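U4/U6 snRNA-associated-splicing factor PRP24 (Saccharomyces cerevisiae, PDB 4N0T) binds U6 small nuclear RNA and acts as a recycling factor of the spliceosome, annealing the U6 and U4 RNAs. Local coordinates at residues E188-N193 and I208-G213; Q298-Q301 and H305-E308; I325-S330 and A334-I339; V349-T354 and K359-N364. All coordinates share one frame; numbering follows the deposited sequence.

Interaction 1 (E188-N193 and I208-G213); sequences ELLDEN and INIPAG. With nucleotides of chain B.
Leu190 and Ile210 form the buried, apolar end of this contact: CG, CD1 and CD2 of the leucine all gather round a single methyl, with Leu190 CD1 lying 3.8 Å from Ile210 CG2, and the two side chains run antiparallel past one another. Leu190 CG is anti to the backbone N (chi1 -169°), which carries the isobutyl group across to the isoleucine, and the residue itself centres an inverse gamma turn. The Glu192 end is partly exposed. Its methylenes still pack, Glu192 CG lying 3.8 Å from Ile208 CD1, but Ile210 CD1 stands 4.1 Å from Glu192 N and solvent reaches the carboxylate. Here a water bridges the segments, donating to Glu192 OE1 at 2.6 Å and to Ile208 O at 2.8 Å; Glu192 OE2 turns instead to a salt bridge with Arg196. At the end of strand 205-209 in this third RNA recognition motif, Ile208 faces the helix and its neighbour Asn209 faces the RNA, its ND2 making a weak hydrogen bond to O2 of C14 of chain B. Asp191 caps helix 192-199 through Leu194 N, and Leu190, Ile208 and Ile210 also pack on strand 222-228.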
# COMPACT_ATOMS: atom_id res chain seq x y z
N GLU A 188 -37.08 1.91 15.08
CA GLU A 188 -37.53 2.89 16.06
C GLU A 188 -36.37 3.47 16.89
O GLU A 188 -36.38 4.65 17.24
CB GLU A 188 -38.61 2.29 16.98
CG GLU A 188 -38.59 2.79 18.42
CD GLU A 188 -39.93 2.68 19.13
OE1 GLU A 188 -40.47 1.56 19.23
OE2 GLU A 188 -40.45 3.73 19.58
N LEU A 189 -35.37 2.63 17.19
CA LEU A 189 -34.25 3.03 18.03
C LEU A 189 -33.11 3.64 17.24
O LEU A 189 -32.15 4.15 17.82
CB LEU A 189 -33.71 1.82 18.80
CG LEU A 189 -34.65 1.21 19.83
CD1 LEU A 189 -34.03 -0.07 20.40
CD2 LEU A 189 -34.96 2.19 20.95
N LEU A 190 -33.19 3.56 15.91
CA LEU A 190 -32.14 4.08 15.04
C LEU A 190 -32.31 5.59 14.95
O LEU A 190 -32.78 6.12 13.94
CB LEU A 190 -32.20 3.42 13.66
CG LEU A 190 -30.99 3.69 12.76
CD1 LEU A 190 -29.70 3.09 13.33
CD2 LEU A 190 -31.24 3.18 11.35
N ASP A 191 -31.91 6.27 16.01
CA ASP A 191 -32.17 7.68 16.17
C ASP A 191 -30.98 8.31 16.87
O ASP A 191 -30.64 7.93 18.00
CB ASP A 191 -33.44 7.87 16.99
CG ASP A 191 -33.69 9.31 17.35
OD1 ASP A 191 -34.26 10.04 16.51
OD2 ASP A 191 -33.31 9.72 18.47
N GLU A 192 -30.34 9.26 16.20
CA GLU A 192 -29.12 9.85 16.72
C GLU A 192 -29.31 10.47 18.10
O GLU A 192 -28.44 10.33 18.98
CB GLU A 192 -28.57 10.89 15.75
CG GLU A 192 -27.29 11.50 16.22
CD GLU A 192 -26.62 12.33 15.16
OE1 GLU A 192 -26.90 12.10 13.96
OE2 GLU A 192 -25.80 13.19 15.53
N ASN A 193 -30.45 11.13 18.30
CA ASN A 193 -30.74 11.75 19.59
C ASN A 193 -30.80 10.72 20.70
O ASN A 193 -30.23 10.93 21.77
CB ASN A 193 -32.05 12.54 19.55
CG ASN A 193 -31.97 13.74 18.63
OD1 ASN A 193 -30.89 14.20 18.28
ND2 ASN A 193 -33.14 14.26 18.23
N ILE A 208 -21.43 10.52 15.16
CA ILE A 208 -22.30 9.35 15.04
C ILE A 208 -22.56 9.11 13.56
O ILE A 208 -22.93 10.04 12.83
CB ILE A 208 -23.62 9.54 15.83
CG1 ILE A 208 -23.32 9.58 17.33
CG2 ILE A 208 -24.57 8.40 15.54
CD1 ILE A 208 -24.52 9.75 18.20
N ASN A 209 -22.33 7.89 13.09
CA ASN A 209 -22.55 7.57 11.68
C ASN A 209 -23.61 6.49 11.55
O ASN A 209 -23.44 5.39 12.09
CB ASN A 209 -21.27 7.03 11.00
CG ASN A 209 -20.07 7.96 11.14
OD1 ASN A 209 -20.14 9.14 10.80
ND2 ASN A 209 -18.95 7.43 11.63
N ILE A 210 -24.68 6.78 10.82
CA ILE A 210 -25.73 5.80 10.61
C ILE A 210 -25.80 5.49 9.12
O ILE A 210 -26.15 6.36 8.33
CB ILE A 210 -27.09 6.32 11.12
CG1 ILE A 210 -27.04 6.50 12.65
CG2 ILE A 210 -28.21 5.36 10.73
CD1 ILE A 210 -28.23 7.25 13.25
N PRO A 211 -25.43 4.27 8.73
CA PRO A 211 -25.51 3.87 7.32
C PRO A 211 -26.91 4.14 6.76
O PRO A 211 -27.91 3.84 7.43
CB PRO A 211 -25.22 2.37 7.37
CG PRO A 211 -24.35 2.20 8.58
CD PRO A 211 -24.83 3.22 9.58
N ALA A 212 -26.99 4.72 5.57
CA ALA A 212 -28.29 5.11 5.00
C ALA A 212 -29.09 3.91 4.49
O ALA A 212 -28.53 2.85 4.20
CB ALA A 212 -28.10 6.13 3.89
N GLY A 213 -30.41 4.08 4.38
CA GLY A 213 -31.25 3.08 3.75
C GLY A 213 -31.89 2.07 4.70
O GLY A 213 -32.70 1.24 4.27
P C B 14 -18.82 0.53 4.77
OP1 C B 14 -19.53 -0.09 3.61
OP2 C B 14 -17.33 0.69 4.72
O5' C B 14 -19.40 1.98 5.04
C5' C B 14 -20.81 2.23 5.05
C4' C B 14 -21.20 3.16 6.17
O4' C B 14 -20.92 2.51 7.43
C3' C B 14 -20.42 4.47 6.26
O3' C B 14 -20.92 5.48 5.41
C2' C B 14 -20.57 4.83 7.73
O2' C B 14 -21.88 5.34 7.98
C1' C B 14 -20.50 3.46 8.38
N1 C B 14 -19.16 3.08 8.90
C2 C B 14 -18.69 3.74 10.04
O2 C B 14 -19.36 4.68 10.51
N3 C B 14 -17.52 3.37 10.58
C4 C B 14 -16.81 2.36 10.06
N4 C B 14 -15.67 2.06 10.67
C5 C B 14 -17.27 1.64 8.91
C6 C B 14 -18.45 2.03 8.38
P A B 15 -19.89 6.30 4.48
OP1 A B 15 -20.67 7.37 3.81
OP2 A B 15 -19.13 5.31 3.70
O5' A B 15 -18.88 6.98 5.50
C5' A B 15 -19.31 8.00 6.39
C4' A B 15 -18.35 8.17 7.53
O4' A B 15 -18.18 6.90 8.23
C3' A B 15 -16.93 8.54 7.14
O3' A B 15 -16.79 9.91 6.83
C2' A B 15 -16.13 8.10 8.36
O2' A B 15 -16.33 9.01 9.43
C1' A B 15 -16.85 6.79 8.71
N9 A B 15 -16.21 5.66 8.02
C8 A B 15 -16.56 5.08 6.83
N7 A B 15 -15.77 4.09 6.48
C5 A B 15 -14.83 4.03 7.50
C6 A B 15 -13.73 3.19 7.70
N6 A B 15 -13.38 2.23 6.85
N1 A B 15 -13.01 3.38 8.82
C2 A B 15 -13.38 4.35 9.67
N3 A B 15 -14.40 5.22 9.59
C4 A B 15 -15.09 4.99 8.45
O HOH W 1 -25.34 11.23 12.14

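Interaction 2 (Q298-Q301 and H305-E308); sequences QFLQ and HINE
Leu300 O accepts the backbone hydrogen bond that joins these segments, from Ile306 N at 3.0 Å. The bond is fairly straight, 164° at the hydrogen. Two CA-H...O contacts supplement it: His305 CA approaches Gln301 O at 3.3 Å, and Gln301 CA approaches Ile306 O at 3.4 Å. The second is the straighter. The backbone leaving helix 293-302 therefore folds back against its last turn.

This is the end of the first helix of the occluded RNA recognition motif, where the chain must turn back to enter strand 311-317. His305 is the first residue beyond the helix to leave helical backbone angles, and it does so with positive phi (64°), which redirects the chain so that Ile306 falls beside Leu300.

Apolar packing follows from that turn. The side chains of Leu300 and Ile306 run in parallel, and the CD1 methyl of the isoleucine touches both CB and CD2 of the leucine, Leu300 CB lying 3.6 Å from Ile306 CD1. Both residues are buried and share Ile311 of strand 311-317 as a neighbour; Ile306 also rests on Phe332.

On the outer side, polar and aliphatic groups mix. The extended Gln301 side chain runs alongside that of Glu308, and its amide oxygen abuts methylene rather than carboxylate, Gln301 OE1 to Glu308 CB at 3.2 Å. The amide and carboxylate planes are 63° apart.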
# COMPACT_ATOMS: atom_id res chain seq x y z
N GLN A 298 -5.99 -3.48 -14.52
CA GLN A 298 -5.48 -2.75 -15.67
C GLN A 298 -4.83 -3.70 -16.68
O GLN A 298 -5.07 -3.60 -17.89
CB GLN A 298 -4.48 -1.69 -15.20
CG GLN A 298 -3.76 -0.97 -16.31
CD GLN A 298 -2.77 0.04 -15.78
OE1 GLN A 298 -3.11 1.19 -15.50
NE2 GLN A 298 -1.52 -0.40 -15.61
N PHE A 299 -4.03 -4.64 -16.17
CA PHE A 299 -3.43 -5.68 -16.99
C PHE A 299 -4.48 -6.52 -17.71
O PHE A 299 -4.35 -6.79 -18.90
CB PHE A 299 -2.53 -6.56 -16.12
CG PHE A 299 -2.20 -7.90 -16.71
CD1 PHE A 299 -1.27 -8.02 -17.75
CD2 PHE A 299 -2.77 -9.05 -16.19
CE1 PHE A 299 -0.95 -9.27 -18.26
CE2 PHE A 299 -2.45 -10.31 -16.70
CZ PHE A 299 -1.54 -10.41 -17.74
N LEU A 300 -5.53 -6.94 -17.01
CA LEU A 300 -6.56 -7.76 -17.65
C LEU A 300 -7.30 -7.00 -18.75
O LEU A 300 -7.67 -7.59 -19.78
CB LEU A 300 -7.57 -8.26 -16.62
CG LEU A 300 -7.01 -9.22 -15.58
CD1 LEU A 300 -8.09 -9.59 -14.56
CD2 LEU A 300 -6.47 -10.47 -16.24
N GLN A 301 -7.53 -5.71 -18.53
CA GLN A 301 -8.25 -4.90 -19.51
C GLN A 301 -7.39 -4.51 -20.70
O GLN A 301 -7.84 -4.63 -21.85
CB GLN A 301 -8.81 -3.64 -18.85
CG GLN A 301 -9.95 -3.90 -17.87
CD GLN A 301 -10.22 -2.71 -16.98
OE1 GLN A 301 -11.18 -2.70 -16.21
NE2 GLN A 301 -9.36 -1.70 -17.06
N HIS A 305 -7.45 -7.77 -22.91
CA HIS A 305 -8.62 -7.25 -23.61
C HIS A 305 -9.94 -7.77 -23.04
O HIS A 305 -10.92 -7.98 -23.76
CB HIS A 305 -8.50 -7.47 -25.12
CG HIS A 305 -7.26 -6.86 -25.70
ND1 HIS A 305 -6.17 -7.61 -26.08
CD2 HIS A 305 -6.92 -5.57 -25.92
CE1 HIS A 305 -5.22 -6.81 -26.53
NE2 HIS A 305 -5.65 -5.56 -26.44
N ILE A 306 -9.93 -7.96 -21.73
CA ILE A 306 -11.10 -8.33 -20.97
C ILE A 306 -11.89 -7.05 -20.68
O ILE A 306 -11.29 -6.01 -20.40
CB ILE A 306 -10.68 -9.00 -19.65
CG1 ILE A 306 -9.86 -10.26 -19.93
CG2 ILE A 306 -11.88 -9.36 -18.81
CD1 ILE A 306 -9.13 -10.78 -18.70
N ASN A 307 -13.21 -7.12 -20.78
CA ASN A 307 -14.04 -5.99 -20.42
C ASN A 307 -14.15 -5.85 -18.90
O ASN A 307 -14.28 -6.84 -18.18
CB ASN A 307 -15.43 -6.15 -21.03
CG ASN A 307 -16.27 -4.91 -20.88
OD1 ASN A 307 -16.83 -4.64 -19.82
ND2 ASN A 307 -16.38 -4.14 -21.96
N GLU A 308 -14.08 -4.61 -18.42
CA GLU A 308 -14.15 -4.29 -17.00
C GLU A 308 -15.30 -5.00 -16.29
O GLU A 308 -15.14 -5.48 -15.16
CB GLU A 308 -14.27 -2.77 -16.84
CG GLU A 308 -14.97 -2.28 -15.59
CD GLU A 308 -15.38 -0.82 -15.70
OE1 GLU A 308 -15.61 -0.18 -14.65
OE2 GLU A 308 -15.49 -0.32 -16.84

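Interaction 3 (I325-S330 and A334-I339); sequences IIFRDS and AKMLMI
Met336 lies over one face of the Phe327 ring, its side chain roughly perpendicular to that of the phenylalanine. Its CB meets the outer end of the ring, 3.6 Å from Phe327 CZ and almost as near CE2. CG is anti to the carbonyl carbon (chi1 -70°), a setting that lays this methylene over the ring rim, 3.5 Å from Phe327 CZ and 3.9 Å from the ring centroid, as a CH-pi contact. The chain then bends, and SD stands obliquely at 5.2 Å from the Phe327 centroid, a Met-aromatic contact; the sulfur also packs on Ile306. At the tip, Met336 CE ends 3.6 Å from Ile339 CD1, about one turn on in the same helix. The opposite face of the ring is covered by Ile325 CG2, so the phenyl group is held between its own strand and the helix that follows.

Where strand 322-327 gives way to helix 330-340, Asp329 is the N-cap and accepts from Phe332 N. The first helical turn closes with Ala334 N donating to Ser330 O at 2.9 Å. This is the strand-to-second-helix passage of the RNA recognition motif fold. Between these two segments the polar bond is at the helix start, while dispersion and CH-pi contacts hold the helix to the sheet.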
# COMPACT_ATOMS: atom_id res chain seq x y z
N ILE A 325 -9.24 -13.93 -9.01
CA ILE A 325 -10.05 -13.13 -9.93
C ILE A 325 -11.40 -13.81 -10.04
O ILE A 325 -11.48 -14.97 -10.44
CB ILE A 325 -9.45 -13.09 -11.34
CG1 ILE A 325 -7.93 -12.86 -11.30
CG2 ILE A 325 -10.16 -12.02 -12.17
CD1 ILE A 325 -7.53 -11.50 -10.81
N ILE A 326 -12.45 -13.10 -9.65
CA ILE A 326 -13.79 -13.68 -9.73
C ILE A 326 -14.47 -13.11 -10.96
O ILE A 326 -14.55 -11.88 -11.12
CB ILE A 326 -14.61 -13.35 -8.48
CG1 ILE A 326 -13.86 -13.80 -7.23
CG2 ILE A 326 -15.97 -14.02 -8.55
CD1 ILE A 326 -14.64 -13.53 -5.94
N PHE A 327 -14.90 -14.00 -11.85
CA PHE A 327 -15.57 -13.57 -13.07
C PHE A 327 -17.07 -13.75 -12.92
O PHE A 327 -17.55 -14.12 -11.85
CB PHE A 327 -15.05 -14.37 -14.26
CG PHE A 327 -13.59 -14.13 -14.57
CD1 PHE A 327 -13.19 -12.97 -15.21
CD2 PHE A 327 -12.62 -15.06 -14.20
CE1 PHE A 327 -11.84 -12.74 -15.51
CE2 PHE A 327 -11.27 -14.84 -14.47
CZ PHE A 327 -10.89 -13.67 -15.13
N ARG A 328 -17.82 -13.51 -14.00
CA ARG A 328 -19.28 -13.51 -13.89
C ARG A 328 -19.94 -14.86 -14.20
O ARG A 328 -21.04 -15.13 -13.72
CB ARG A 328 -19.89 -12.39 -14.74
CG ARG A 328 -19.18 -11.06 -14.51
CD ARG A 328 -20.15 -9.92 -14.31
NE ARG A 328 -20.23 -9.46 -12.92
CZ ARG A 328 -20.16 -8.19 -12.55
NH1 ARG A 328 -20.00 -7.23 -13.46
NH2 ARG A 328 -20.25 -7.86 -11.27
N ASP A 329 -19.26 -15.70 -14.98
CA ASP A 329 -19.70 -17.09 -15.15
C ASP A 329 -18.53 -18.07 -15.30
O ASP A 329 -17.40 -17.66 -15.55
CB ASP A 329 -20.69 -17.23 -16.31
CG ASP A 329 -20.08 -16.87 -17.65
OD1 ASP A 329 -19.32 -17.70 -18.20
OD2 ASP A 329 -20.36 -15.77 -18.15
N SER A 330 -18.84 -19.36 -15.15
CA SER A 330 -17.83 -20.42 -15.20
C SER A 330 -17.22 -20.61 -16.58
O SER A 330 -16.08 -21.07 -16.71
CB SER A 330 -18.45 -21.74 -14.74
OG SER A 330 -19.66 -22.00 -15.43
N ALA A 334 -13.35 -20.28 -17.29
CA ALA A 334 -12.61 -21.36 -17.93
C ALA A 334 -11.73 -20.87 -19.09
O ALA A 334 -10.59 -21.32 -19.25
CB ALA A 334 -13.55 -22.45 -18.41
N LYS A 335 -12.27 -19.96 -19.89
CA LYS A 335 -11.50 -19.42 -21.00
C LYS A 335 -10.35 -18.54 -20.50
O LYS A 335 -9.25 -18.55 -21.08
CB LYS A 335 -12.40 -18.61 -21.94
CG LYS A 335 -11.67 -18.06 -23.17
CD LYS A 335 -10.89 -19.15 -23.93
CE LYS A 335 -10.20 -18.57 -25.16
NZ LYS A 335 -11.15 -17.95 -26.15
N MET A 336 -10.61 -17.79 -19.44
CA MET A 336 -9.56 -16.98 -18.84
C MET A 336 -8.46 -17.84 -18.24
O MET A 336 -7.29 -17.48 -18.28
CB MET A 336 -10.14 -16.05 -17.77
CG MET A 336 -10.99 -14.95 -18.36
SD MET A 336 -10.07 -13.97 -19.56
CE MET A 336 -10.83 -14.51 -21.10
N LEU A 337 -8.84 -19.00 -17.70
CA LEU A 337 -7.87 -19.95 -17.17
C LEU A 337 -6.86 -20.31 -18.26
O LEU A 337 -5.65 -20.26 -18.06
CB LEU A 337 -8.57 -21.21 -16.69
CG LEU A 337 -7.67 -22.22 -15.96
CD1 LEU A 337 -7.42 -21.78 -14.53
CD2 LEU A 337 -8.27 -23.62 -15.98
N MET A 338 -7.39 -20.65 -19.43
CA MET A 338 -6.55 -21.00 -20.57
C MET A 338 -5.67 -19.85 -21.06
O MET A 338 -4.46 -20.00 -21.24
CB MET A 338 -7.42 -21.51 -21.72
CG MET A 338 -6.62 -21.82 -22.96
SD MET A 338 -7.70 -22.14 -24.38
CE MET A 338 -8.63 -23.56 -23.80
N ILE A 339 -6.29 -18.69 -21.29
CA ILE A 339 -5.58 -17.52 -21.80
C ILE A 339 -4.48 -17.04 -20.85
O ILE A 339 -3.38 -16.69 -21.27
CB ILE A 339 -6.56 -16.36 -22.08
CG1 ILE A 339 -7.39 -16.65 -23.34
CG2 ILE A 339 -5.82 -15.04 -22.26
CD1 ILE A 339 -8.43 -15.56 -23.64

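Interaction 4 (V349-T354 and K359-N364); sequences VIRSGT and KRYYNN. With SO4 (sulfate ion), chain C; nucleotides of chain B.
O4 of the bound sulfate is gripped by both segments: Arg360 NH2 donates to it at 2.6 Å and Thr354 OG1 at 3.0 Å. The site lies at the junction of strand 348-353, the last of the occluded RNA recognition motif, with the C-terminal helix 355-365, an addition to the usual fold that lies against the sheet, as the motif's name suggests. Arg360 NH1 also reaches the anion, donating to sulfate O2 at 3.2 Å, and the sulfur lies in the guanidinium plane at its edge, so two nitrogens of the arginine face two oxygens. Asn356 adds another donor. Arg360 NH2 also forms a salt bridge with Asp357, which would help to fix the rotation of the guanidinium. The anion probably comes from the crystallisation liquor.

Thr354 is the N-cap of the helix, its OG1 placed between the backbone N and the carbonyl carbon (chi1 64°), where it serves both the helix start and the sulfate. Asp357 in turn accepts from Thr354 N.

Farther along, Arg351 comes across Tyr361. Its CD sits over one face of the ring, 4.1 Å from the Tyr361 centroid, as a CH-pi contact, and the guanidinium follows with its plane 31° from that of the ring. Two residues on from Tyr361, Asn363 OD1 packs against the sugar C5' of A54 of chain B at 3.4 Å, bringing the helix up to the RNA backbone. The closest approach between the two segments is Arg351 NE to Tyr361 CE1, 3.4 Å, this ring carbon lying over one guanidinium face, offset toward the rim.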
# COMPACT_ATOMS: atom_id res chain seq x y z
N VAL A 349 6.61 -14.56 -16.17
CA VAL A 349 5.55 -15.49 -16.55
C VAL A 349 4.69 -15.81 -15.32
O VAL A 349 5.22 -16.02 -14.23
CB VAL A 349 6.14 -16.77 -17.16
CG1 VAL A 349 5.05 -17.78 -17.47
CG2 VAL A 349 6.92 -16.44 -18.43
N ILE A 350 3.38 -15.81 -15.50
CA ILE A 350 2.48 -16.16 -14.41
C ILE A 350 1.69 -17.40 -14.78
O ILE A 350 1.55 -17.74 -15.97
CB ILE A 350 1.48 -15.03 -14.09
CG1 ILE A 350 0.75 -14.61 -15.37
CG2 ILE A 350 2.19 -13.85 -13.45
CD1 ILE A 350 -0.40 -13.61 -15.14
N ARG A 351 1.19 -18.08 -13.76
CA ARG A 351 0.38 -19.27 -13.94
C ARG A 351 -1.05 -18.97 -13.53
O ARG A 351 -1.30 -18.04 -12.75
CB ARG A 351 0.91 -20.40 -13.06
CG ARG A 351 2.41 -20.65 -13.22
CD ARG A 351 2.89 -21.76 -12.30
NE ARG A 351 4.15 -22.33 -12.79
CZ ARG A 351 4.41 -23.63 -12.86
NH1 ARG A 351 3.50 -24.53 -12.46
NH2 ARG A 351 5.58 -24.03 -13.32
N SER A 352 -1.99 -19.74 -14.05
CA SER A 352 -3.37 -19.68 -13.61
C SER A 352 -3.74 -21.05 -13.06
O SER A 352 -3.10 -22.06 -13.38
CB SER A 352 -4.29 -19.31 -14.77
OG SER A 352 -4.32 -20.36 -15.73
N GLY A 353 -4.78 -21.11 -12.23
CA GLY A 353 -5.16 -22.39 -11.66
C GLY A 353 -6.25 -22.19 -10.64
O GLY A 353 -6.71 -21.07 -10.43
N THR A 354 -6.67 -23.28 -10.01
CA THR A 354 -7.63 -23.20 -8.92
C THR A 354 -6.94 -22.72 -7.66
O THR A 354 -5.70 -22.58 -7.63
CB THR A 354 -8.21 -24.58 -8.61
OG1 THR A 354 -7.16 -25.43 -8.13
CG2 THR A 354 -8.84 -25.19 -9.85
N LYS A 359 -2.11 -23.08 -4.06
CA LYS A 359 -1.53 -23.56 -2.80
C LYS A 359 -0.45 -24.60 -3.04
O LYS A 359 0.62 -24.55 -2.43
CB LYS A 359 -2.62 -24.15 -1.89
CG LYS A 359 -3.60 -23.12 -1.35
CD LYS A 359 -4.56 -23.78 -0.36
CE LYS A 359 -5.50 -22.76 0.25
NZ LYS A 359 -6.33 -23.37 1.34
N ARG A 360 -0.73 -25.55 -3.94
CA ARG A 360 0.26 -26.59 -4.26
C ARG A 360 1.55 -25.99 -4.81
O ARG A 360 2.65 -26.38 -4.41
CB ARG A 360 -0.32 -27.63 -5.23
CG ARG A 360 -1.22 -28.66 -4.55
CD ARG A 360 -1.65 -29.77 -5.51
NE ARG A 360 -2.60 -29.30 -6.52
CZ ARG A 360 -3.92 -29.37 -6.40
NH1 ARG A 360 -4.46 -29.91 -5.31
NH2 ARG A 360 -4.70 -28.91 -7.36
N TYR A 361 1.42 -25.02 -5.71
CA TYR A 361 2.59 -24.35 -6.27
C TYR A 361 3.39 -23.66 -5.18
O TYR A 361 4.61 -23.78 -5.13
CB TYR A 361 2.19 -23.35 -7.36
CG TYR A 361 3.38 -22.67 -7.98
CD1 TYR A 361 4.13 -23.31 -8.97
CD2 TYR A 361 3.79 -21.40 -7.57
CE1 TYR A 361 5.24 -22.69 -9.54
CE2 TYR A 361 4.88 -20.78 -8.13
CZ TYR A 361 5.61 -21.43 -9.12
OH TYR A 361 6.71 -20.81 -9.68
N TYR A 362 2.69 -22.96 -4.28
CA TYR A 362 3.36 -22.28 -3.19
C TYR A 362 4.09 -23.27 -2.29
O TYR A 362 5.25 -23.04 -1.93
CB TYR A 362 2.34 -21.49 -2.36
CG TYR A 362 2.96 -20.83 -1.16
CD1 TYR A 362 3.56 -19.59 -1.25
CD2 TYR A 362 2.94 -21.46 0.09
CE1 TYR A 362 4.13 -18.98 -0.14
CE2 TYR A 362 3.50 -20.86 1.20
CZ TYR A 362 4.09 -19.62 1.07
OH TYR A 362 4.65 -19.03 2.18
N ASN A 363 3.42 -24.36 -1.92
CA ASN A 363 4.02 -25.36 -1.03
C ASN A 363 5.31 -25.93 -1.61
O ASN A 363 6.29 -26.12 -0.88
CB ASN A 363 3.01 -26.48 -0.72
CG ASN A 363 1.80 -25.98 0.06
OD1 ASN A 363 1.85 -24.94 0.72
ND2 ASN A 363 0.70 -26.73 -0.00
N ASN A 364 5.31 -26.17 -2.92
CA ASN A 364 6.49 -26.69 -3.62
C ASN A 364 7.70 -25.75 -3.60
O ASN A 364 8.84 -26.21 -3.57
CB ASN A 364 6.14 -27.05 -5.07
CG ASN A 364 5.30 -28.31 -5.18
OD1 ASN A 364 5.19 -29.07 -4.22
ND2 ASN A 364 4.71 -28.54 -6.34
S SO4 C . -8.23 -29.24 -7.01
O1 SO4 C . -9.26 -28.34 -6.50
O2 SO4 C . -7.62 -29.99 -5.90
O3 SO4 C . -8.82 -30.17 -7.97
O4 SO4 C . -7.22 -28.44 -7.70
P A B 54 4.14 -24.39 5.37
OP1 A B 54 3.55 -23.21 4.67
OP2 A B 54 4.41 -24.29 6.83
O5' A B 54 3.21 -25.65 5.07
C5' A B 54 2.86 -26.00 3.74
C4' A B 54 2.37 -27.42 3.64
O4' A B 54 3.38 -28.33 4.14
C3' A B 54 1.13 -27.76 4.45
O3' A B 54 -0.07 -27.38 3.80
C2' A B 54 1.26 -29.27 4.63
O2' A B 54 0.87 -29.95 3.45
C1' A B 54 2.77 -29.42 4.80
N9 A B 54 3.18 -29.39 6.21
C8 A B 54 3.79 -28.36 6.88
N7 A B 54 4.05 -28.61 8.14
C5 A B 54 3.58 -29.90 8.31
C6 A B 54 3.55 -30.74 9.44
N6 A B 54 4.03 -30.40 10.63
N1 A B 54 3.01 -31.97 9.27
C2 A B 54 2.53 -32.32 8.07
N3 A B 54 2.49 -31.61 6.94
C4 A B 54 3.04 -30.40 7.14

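Overall arrangement
From the N terminus, interaction 1 comes first and joins the start of helix 192-199 to the end of strand 205-209 within the third RNA recognition motif, closing the loop that the rest of that helix and strand make between its segments; its centre lies about 40 Å or more from those of the others. Interactions 2, 3 and 4 follow in the occluded motif, closing in turn the helix-to-strand turn, the strand-to-helix turn and the strand-to-C-terminal-helix turn. All four are in series, and none nests or crosses. The last three touch: Leu300 meets Ile325, Phe299 meets Ile350, and Leu337 O probably hydrogen-bonds Ser352 OG, so both helices of the motif and its sheet are tied together.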